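Side-chain contacts in pullulanase (Bacillus acidopullulyticus, PDB 2WAN), which hydrolyses alpha-1,6-glucosidic links in pullulan and in branched starch polysaccharides, as a debranching enzyme of the alpha-amylase type: residues F768-V773 with V870-N875; I821-R824 with A829-M832. All coordinates share one frame; numbering follows the deposited sequence.

Contact 1 of 2, residues F768-V773 with V870-N875; sequences FTSQGV and VMYNPN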
ATOM      1  N   PHE A 768     -15.335 -16.920  -5.796  1.00 10.19           N
ATOM      2  CA  PHE A 768     -16.276 -17.140  -4.693  1.00  9.20           C
ATOM      3  C   PHE A 768     -16.138 -18.505  -4.013  1.00 10.87           C
ATOM      4  O   PHE A 768     -16.640 -18.688  -2.882  1.00 13.90           O
ATOM      5  CB  PHE A 768     -17.725 -16.961  -5.171  1.00  7.92           C
ATOM      6  CG  PHE A 768     -18.045 -15.563  -5.680  1.00  9.84           C
ATOM      7  CD1 PHE A 768     -17.577 -14.428  -5.010  1.00 13.07           C
ATOM      8  CD2 PHE A 768     -18.846 -15.401  -6.800  1.00 12.86           C
ATOM      9  CE1 PHE A 768     -17.920 -13.135  -5.461  1.00 16.46           C
ATOM     10  CE2 PHE A 768     -19.186 -14.133  -7.276  1.00 13.20           C
ATOM     11  CZ  PHE A 768     -18.733 -12.994  -6.594  1.00 13.97           C
ATOM     12  N   THR A 769     -15.485 -19.468  -4.674  1.00  8.73           N
ATOM     13  CA  THR A 769     -15.386 -20.823  -4.095  1.00  8.33           C
ATOM     14  C   THR A 769     -13.972 -21.214  -3.657  1.00  8.99           C
ATOM     15  O   THR A 769     -13.772 -22.335  -3.153  1.00 10.73           O
ATOM     16  CB  THR A 769     -15.979 -21.916  -5.027  1.00  9.07           C
ATOM     17  OG1 THR A 769     -15.367 -21.849  -6.320  1.00 10.22           O
ATOM     18  CG2 THR A 769     -17.488 -21.737  -5.153  1.00  8.46           C
ATOM     19  N   SER A 770     -13.018 -20.297  -3.836  1.00 11.29           N
ATOM     20  CA  SER A 770     -11.617 -20.503  -3.417  1.00 11.08           C
ATOM     21  C   SER A 770     -11.445 -20.125  -1.944  1.00 12.13           C
ATOM     22  O   SER A 770     -12.112 -19.205  -1.439  1.00  9.88           O
ATOM     23  CB  SER A 770     -10.679 -19.644  -4.259  1.00 12.94           C
ATOM     24  OG  SER A 770     -10.579 -20.165  -5.584  1.00 11.14           O
ATOM     25  N   GLN A 771     -10.542 -20.817  -1.255  1.00  9.30           N
ATOM     26  CA  GLN A 771     -10.129 -20.360   0.083  1.00 10.15           C
ATOM     27  C   GLN A 771      -9.457 -18.988  -0.032  1.00  9.63           C
ATOM     28  O   GLN A 771      -8.771 -18.709  -1.020  1.00  9.49           O
ATOM     29  CB  GLN A 771      -9.160 -21.363   0.731  1.00 10.24           C
ATOM     30  CG  GLN A 771      -9.700 -22.804   0.806  1.00 12.35           C
ATOM     31  CD  GLN A 771     -10.923 -22.932   1.704  1.00 11.50           C
ATOM     32  OE1 GLN A 771     -10.964 -22.369   2.797  1.00 12.00           O
ATOM     33  NE2 GLN A 771     -11.923 -23.680   1.244  1.00  9.36           N
ATOM     34  N   GLY A 772      -9.641 -18.136   0.979  1.00 10.48           N
ATOM     35  CA  GLY A 772      -9.121 -16.774   0.919  1.00 10.05           C
ATOM     36  C   GLY A 772     -10.229 -15.738   1.051  1.00  9.39           C
ATOM     37  O   GLY A 772     -11.345 -16.048   1.519  1.00  9.00           O
ATOM     38  N   VAL A 773      -9.905 -14.502   0.672  1.00  9.67           N
ATOM     39  CA  VAL A 773     -10.853 -13.392   0.795  1.00  9.34           C
ATOM     40  C   VAL A 773     -11.385 -12.967  -0.570  1.00  8.10           C
ATOM     41  O   VAL A 773     -10.653 -12.358  -1.345  1.00 12.17           O
ATOM     42  CB  VAL A 773     -10.232 -12.152   1.492  1.00  8.53           C
ATOM     43  CG1 VAL A 773     -11.336 -11.100   1.750  1.00 11.68           C
ATOM     44  CG2 VAL A 773      -9.535 -12.563   2.817  1.00 11.31           C
ATOM     45  N   VAL A 870     -16.417 -29.386  -5.695  1.00  7.95           N
ATOM     46  CA  VAL A 870     -16.529 -28.301  -6.672  1.00  9.01           C
ATOM     47  C   VAL A 870     -15.671 -28.692  -7.883  1.00 10.81           C
ATOM     48  O   VAL A 870     -14.544 -29.156  -7.715  1.00 11.30           O
ATOM     49  CB  VAL A 870     -15.973 -26.957  -6.104  1.00 11.33           C
ATOM     50  CG1 VAL A 870     -15.941 -25.845  -7.173  1.00 10.26           C
ATOM     51  CG2 VAL A 870     -16.787 -26.499  -4.885  1.00 11.67           C
ATOM     52  N   MET A 871     -16.194 -28.489  -9.094  1.00  9.22           N
ATOM     53  CA  MET A 871     -15.388 -28.665 -10.319  1.00  9.38           C
ATOM     54  C   MET A 871     -15.615 -27.518 -11.296  1.00  9.71           C
ATOM     55  O   MET A 871     -16.772 -27.201 -11.625  1.00 11.64           O
ATOM     56  CB  MET A 871     -15.710 -30.000 -11.010  1.00  9.25           C
ATOM     57  CG  MET A 871     -14.942 -30.178 -12.325  1.00 12.00           C
ATOM     58  SD  MET A 871     -15.134 -31.865 -12.904  1.00 14.09           S
ATOM     59  CE  MET A 871     -14.752 -31.643 -14.650  1.00 15.25           C
ATOM     60  N   TYR A 872     -14.518 -26.906 -11.746  1.00 10.34           N
ATOM     61  CA  TYR A 872     -14.559 -25.858 -12.765  1.00 10.67           C
ATOM     62  C   TYR A 872     -14.287 -26.502 -14.111  1.00 11.34           C
ATOM     63  O   TYR A 872     -13.257 -27.165 -14.277  1.00 11.28           O
ATOM     64  CB  TYR A 872     -13.491 -24.787 -12.512  1.00 10.45           C
ATOM     65  CG  TYR A 872     -13.412 -24.264 -11.094  1.00 11.40           C
ATOM     66  CD1 TYR A 872     -14.523 -23.719 -10.460  1.00 10.59           C
ATOM     67  CD2 TYR A 872     -12.203 -24.278 -10.413  1.00 10.67           C
ATOM     68  CE1 TYR A 872     -14.427 -23.223  -9.133  1.00 10.39           C
ATOM     69  CE2 TYR A 872     -12.100 -23.802  -9.104  1.00 10.68           C
ATOM     70  CZ  TYR A 872     -13.214 -23.283  -8.480  1.00 12.27           C
ATOM     71  OH  TYR A 872     -13.088 -22.809  -7.195  1.00 10.36           O
ATOM     72  N   ASN A 873     -15.209 -26.322 -15.049  1.00 10.75           N
ATOM     73  CA  ASN A 873     -15.027 -26.784 -16.438  1.00 10.67           C
ATOM     74  C   ASN A 873     -15.055 -25.623 -17.435  1.00 11.58           C
ATOM     75  O   ASN A 873     -16.137 -25.245 -17.890  1.00 12.17           O
ATOM     76  CB  ASN A 873     -16.091 -27.803 -16.844  1.00 10.00           C
ATOM     77  CG  ASN A 873     -15.919 -28.241 -18.292  1.00 13.47           C
ATOM     78  OD1 ASN A 873     -14.813 -28.176 -18.811  1.00 13.22           O
ATOM     79  ND2 ASN A 873     -16.994 -28.637 -18.941  1.00 14.43           N
ATOM     80  N   PRO A 874     -13.874 -25.080 -17.795  1.00 12.23           N
ATOM     81  CA  PRO A 874     -13.808 -23.955 -18.737  1.00 12.40           C
ATOM     82  C   PRO A 874     -13.936 -24.358 -20.201  1.00 12.73           C
ATOM     83  O   PRO A 874     -14.030 -23.491 -21.071  1.00 16.09           O
ATOM     84  CB  PRO A 874     -12.410 -23.392 -18.499  1.00 13.74           C
ATOM     85  CG  PRO A 874     -11.612 -24.564 -18.040  1.00 12.26           C
ATOM     86  CD  PRO A 874     -12.555 -25.376 -17.204  1.00 12.04           C
ATOM     87  N   ASN A 875     -13.937 -25.656 -20.458  1.00 13.03           N
ATOM     88  CA  ASN A 875     -13.917 -26.167 -21.826  1.00 13.61           C
ATOM     89  C   ASN A 875     -15.255 -26.059 -22.533  1.00 12.32           C
ATOM     90  O   ASN A 875     -16.309 -25.986 -21.900  1.00 13.04           O
ATOM     91  CB  ASN A 875     -13.414 -27.603 -21.811  1.00 14.87           C
ATOM     92  CG  ASN A 875     -12.075 -27.716 -21.151  1.00 16.59           C
ATOM     93  OD1 ASN A 875     -11.073 -27.222 -21.676  1.00 19.32           O
ATOM     94  ND2 ASN A 875     -12.047 -28.326 -19.963  1.00 16.42           N
TER

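Contact 2 of 2, residues I821-R824 with A829-M832; sequences IHLR and AFRM. With SO4 (sulfate ion), chain J.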
ATOM      1  N   ILE A 821     -22.669 -16.210  -4.018  1.00  9.17           N
ATOM      2  CA  ILE A 821     -22.273 -15.466  -2.818  1.00  8.68           C
ATOM      3  C   ILE A 821     -23.009 -16.017  -1.591  1.00  9.74           C
ATOM      4  O   ILE A 821     -22.381 -16.296  -0.567  1.00  9.39           O
ATOM      5  CB  ILE A 821     -22.494 -13.966  -3.008  1.00 10.51           C
ATOM      6  CG1 ILE A 821     -21.471 -13.427  -4.003  1.00 11.18           C
ATOM      7  CG2 ILE A 821     -22.389 -13.194  -1.650  1.00 10.62           C
ATOM      8  CD1 ILE A 821     -21.907 -12.119  -4.673  1.00  9.67           C
ATOM      9  N   HIS A 822     -24.321 -16.218  -1.707  1.00 10.12           N
ATOM     10  CA  HIS A 822     -25.096 -16.783  -0.591  1.00  9.33           C
ATOM     11  C   HIS A 822     -24.649 -18.194  -0.204  1.00 10.91           C
ATOM     12  O   HIS A 822     -24.608 -18.527   0.978  1.00  9.57           O
ATOM     13  CB  HIS A 822     -26.595 -16.758  -0.906  1.00 10.01           C
ATOM     14  CG  HIS A 822     -27.174 -15.373  -0.918  1.00 12.18           C
ATOM     15  ND1 HIS A 822     -27.846 -14.833   0.156  1.00 23.51           N
ATOM     16  CD2 HIS A 822     -27.165 -14.415  -1.873  1.00  9.99           C
ATOM     17  CE1 HIS A 822     -28.250 -13.611  -0.148  1.00 18.35           C
ATOM     18  NE2 HIS A 822     -27.843 -13.331  -1.371  1.00 19.15           N
ATOM     19  N   LEU A 823     -24.296 -19.008  -1.194  1.00  9.19           N
ATOM     20  CA  LEU A 823     -23.746 -20.343  -0.909  1.00 10.68           C
ATOM     21  C   LEU A 823     -22.472 -20.261  -0.035  1.00 10.19           C
ATOM     22  O   LEU A 823     -22.374 -20.950   0.990  1.00 10.17           O
ATOM     23  CB  LEU A 823     -23.463 -21.107  -2.209  1.00  9.03           C
ATOM     24  CG  LEU A 823     -22.983 -22.561  -1.985  1.00 11.71           C
ATOM     25  CD1 LEU A 823     -24.156 -23.475  -1.635  1.00 14.74           C
ATOM     26  CD2 LEU A 823     -22.301 -23.045  -3.242  1.00 14.81           C
ATOM     27  N   ARG A 824     -21.504 -19.441  -0.437  1.00  9.19           N
ATOM     28  CA  ARG A 824     -20.307 -19.205   0.371  1.00 10.10           C
ATOM     29  C   ARG A 824     -20.658 -18.708   1.778  1.00 10.71           C
ATOM     30  O   ARG A 824     -20.060 -19.186   2.775  1.00  8.83           O
ATOM     31  CB  ARG A 824     -19.357 -18.206  -0.309  1.00  7.47           C
ATOM     32  CG  ARG A 824     -17.994 -18.151   0.379  1.00  9.81           C
ATOM     33  CD  ARG A 824     -17.142 -16.970  -0.112  1.00  9.51           C
ATOM     34  NE  ARG A 824     -15.845 -16.924   0.591  1.00 10.94           N
ATOM     35  CZ  ARG A 824     -14.777 -17.667   0.282  1.00  9.67           C
ATOM     36  NH1 ARG A 824     -14.825 -18.571  -0.693  1.00 10.73           N
ATOM     37  NH2 ARG A 824     -13.652 -17.537   0.986  1.00 13.61           N
ATOM     38  N   ALA A 829     -17.041 -24.221   5.072  1.00  8.39           N
ATOM     39  CA  ALA A 829     -15.996 -25.053   4.434  1.00  9.17           C
ATOM     40  C   ALA A 829     -15.230 -24.270   3.371  1.00  9.49           C
ATOM     41  O   ALA A 829     -14.048 -24.506   3.155  1.00 10.40           O
ATOM     42  CB  ALA A 829     -16.616 -26.293   3.801  1.00  9.12           C
ATOM     43  N   PHE A 830     -15.915 -23.330   2.719  1.00  9.66           N
ATOM     44  CA  PHE A 830     -15.289 -22.434   1.748  1.00 10.65           C
ATOM     45  C   PHE A 830     -14.394 -21.364   2.375  1.00 10.64           C
ATOM     46  O   PHE A 830     -13.680 -20.649   1.654  1.00 10.87           O
ATOM     47  CB  PHE A 830     -16.372 -21.733   0.911  1.00  8.47           C
ATOM     48  CG  PHE A 830     -17.142 -22.665  -0.003  1.00  9.21           C
ATOM     49  CD1 PHE A 830     -16.537 -23.225  -1.121  1.00 11.71           C
ATOM     50  CD2 PHE A 830     -18.478 -22.949   0.264  1.00 10.69           C
ATOM     51  CE1 PHE A 830     -17.261 -24.080  -1.972  1.00 12.62           C
ATOM     52  CE2 PHE A 830     -19.221 -23.789  -0.581  1.00 11.81           C
ATOM     53  CZ  PHE A 830     -18.599 -24.364  -1.699  1.00 12.82           C
ATOM     54  N   ARG A 831     -14.410 -21.274   3.713  1.00 10.07           N
ATOM     55  CA  ARG A 831     -13.820 -20.150   4.432  1.00  9.83           C
ATOM     56  C   ARG A 831     -12.983 -20.664   5.607  1.00 10.79           C
ATOM     57  O   ARG A 831     -13.032 -20.124   6.724  1.00 12.22           O
ATOM     58  CB  ARG A 831     -14.930 -19.220   4.936  1.00 10.10           C
ATOM     59  CG  ARG A 831     -15.715 -18.576   3.790  1.00 10.46           C
ATOM     60  CD  ARG A 831     -16.804 -17.665   4.337  1.00 11.29           C
ATOM     61  NE  ARG A 831     -18.029 -18.391   4.652  1.00 14.64           N
ATOM     62  CZ  ARG A 831     -18.513 -18.632   5.865  1.00 13.42           C
ATOM     63  NH1 ARG A 831     -17.871 -18.241   6.974  1.00 15.58           N
ATOM     64  NH2 ARG A 831     -19.661 -19.284   5.976  1.00 14.90           N
ATOM     65  N   MET A 832     -12.203 -21.713   5.353  1.00  9.86           N
ATOM     66  CA  MET A 832     -11.239 -22.176   6.377  1.00 10.70           C
ATOM     67  C   MET A 832     -10.276 -21.044   6.746  1.00  9.60           C
ATOM     68  O   MET A 832      -9.982 -20.165   5.915  1.00 13.27           O
ATOM     69  CB  MET A 832     -10.509 -23.434   5.900  1.00  9.56           C
ATOM     70  CG  MET A 832     -11.439 -24.597   5.808  1.00 15.14           C
ATOM     71  SD  MET A 832     -10.606 -26.121   5.326  1.00 12.90           S
ATOM     72  CE  MET A 832     -11.111 -26.274   3.602  1.00 13.27           C
TER
HETATM   73  S   SO4 J1930     -20.221 -18.644   9.701  1.00 28.09           S
HETATM   74  O1  SO4 J1930     -20.426 -19.319  10.981  1.00 29.28           O
HETATM   75  O2  SO4 J1930     -20.966 -17.373   9.689  1.00 29.79           O
HETATM   76  O3  SO4 J1930     -20.758 -19.497   8.618  1.00 20.52           O
HETATM   77  O4  SO4 J1930     -18.782 -18.348   9.542  1.00 25.16           O

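Contact 1 of 2, residues F768-V773 with V870-N875
Tyr872 reaches from strand 868-873 to Thr769, in the last turn of helix 753-769. Its CB leaves the strand toward the helix, with CG anti to the carbonyl carbon (chi1 -48°). Beyond CB the ring meets Thr769 along its edge. CE1 lies 3.3 Å from Thr769 OG1, and CZ lies 3.4 Å from the same oxygen. At the tip, Tyr872 OH gives a hydrogen bond to Thr769 OG1 at 2.6 Å. OG1 stays near the plane of the ring, and the two side chains run past each other in opposite senses. Thr769 OG1 also bonds to Ala765 O, one turn back in the helix, which ties its hydroxyl down at a second point. The methyl Val870 CG1 lies loosely beside the hydroxyl, 4.1 Å from Thr769 OG1. Ser770 OG comes within 4.0 Å of Tyr872 OH but bonds to Val766 O instead. A phenylalanine in place of Tyr872 would probably leave the buried Thr769 OG1 without its donor from the strand. The bond joins the catalytic (beta/alpha)8 barrel to the C-terminal all-beta domain, the two-domain layout of alpha-amylase-family enzymes.

Contact 2 of 2, residues I821-R824 with A829-M832
Arg831 clasps the backbone of Arg824 where the chain doubles back after helix 811-826, a long helix after the last strand of the (beta/alpha)8 barrel. Its guanidinium grips one atom, Arg824 O, side-on with two nitrogens. The Arg831 NE bond to Arg824 O is 2.9 Å, with an N-H...O angle of 160°. The second bond, from Arg831 NH2 to Arg824 O, is longer at 3.2 Å and more bent. The bend at chi3 of Arg831 (-85°) turns the guanidinium so that the oxygen lies near its plane. Arg824 passes across the stem of Arg831, with its NE 3.6 Å from Arg831 CG. That carbon and Phe830 O sit over one face of the Arg824 guanidinium. Phe830 packs on the same helix turn, its CE2 4.1 Å from Leu823 CD2. Farther out, Ile868 and Val870 of the C-terminal sheet touch the Phe830 side chain. Arg824 NH1 is held by Phe768 O and Ser770 O. Asp432 forms a salt bridge with Arg831 NH1. The same guanidinium holds a sulfate, probably from the crystallisation liquor: Arg831 NH1 bonds O4 at 2.7 Å, and Arg831 NH2 bonds O3 at 2.9 Å.

In the fold
From the N terminus, segment 768-773 takes in the end of helix 753-769 and leads to barrel strand 773-777. The chain then runs through helix 811-826, where contact 2 closes a short turn between 821-824 and 829-832. After helix 835-841 it enters the C-terminal sheet, and 870-875 returns to 768-773 to close the long loop of contact 1. Contact 2 is therefore nested inside contact 1. Their centres lie about 11 Å apart. Gln771 bridges the two contacts, its side chain bonding to Ala829 O and Met832 N. Together the contacts join two barrel helices, the turn after the second, and the all-beta domain.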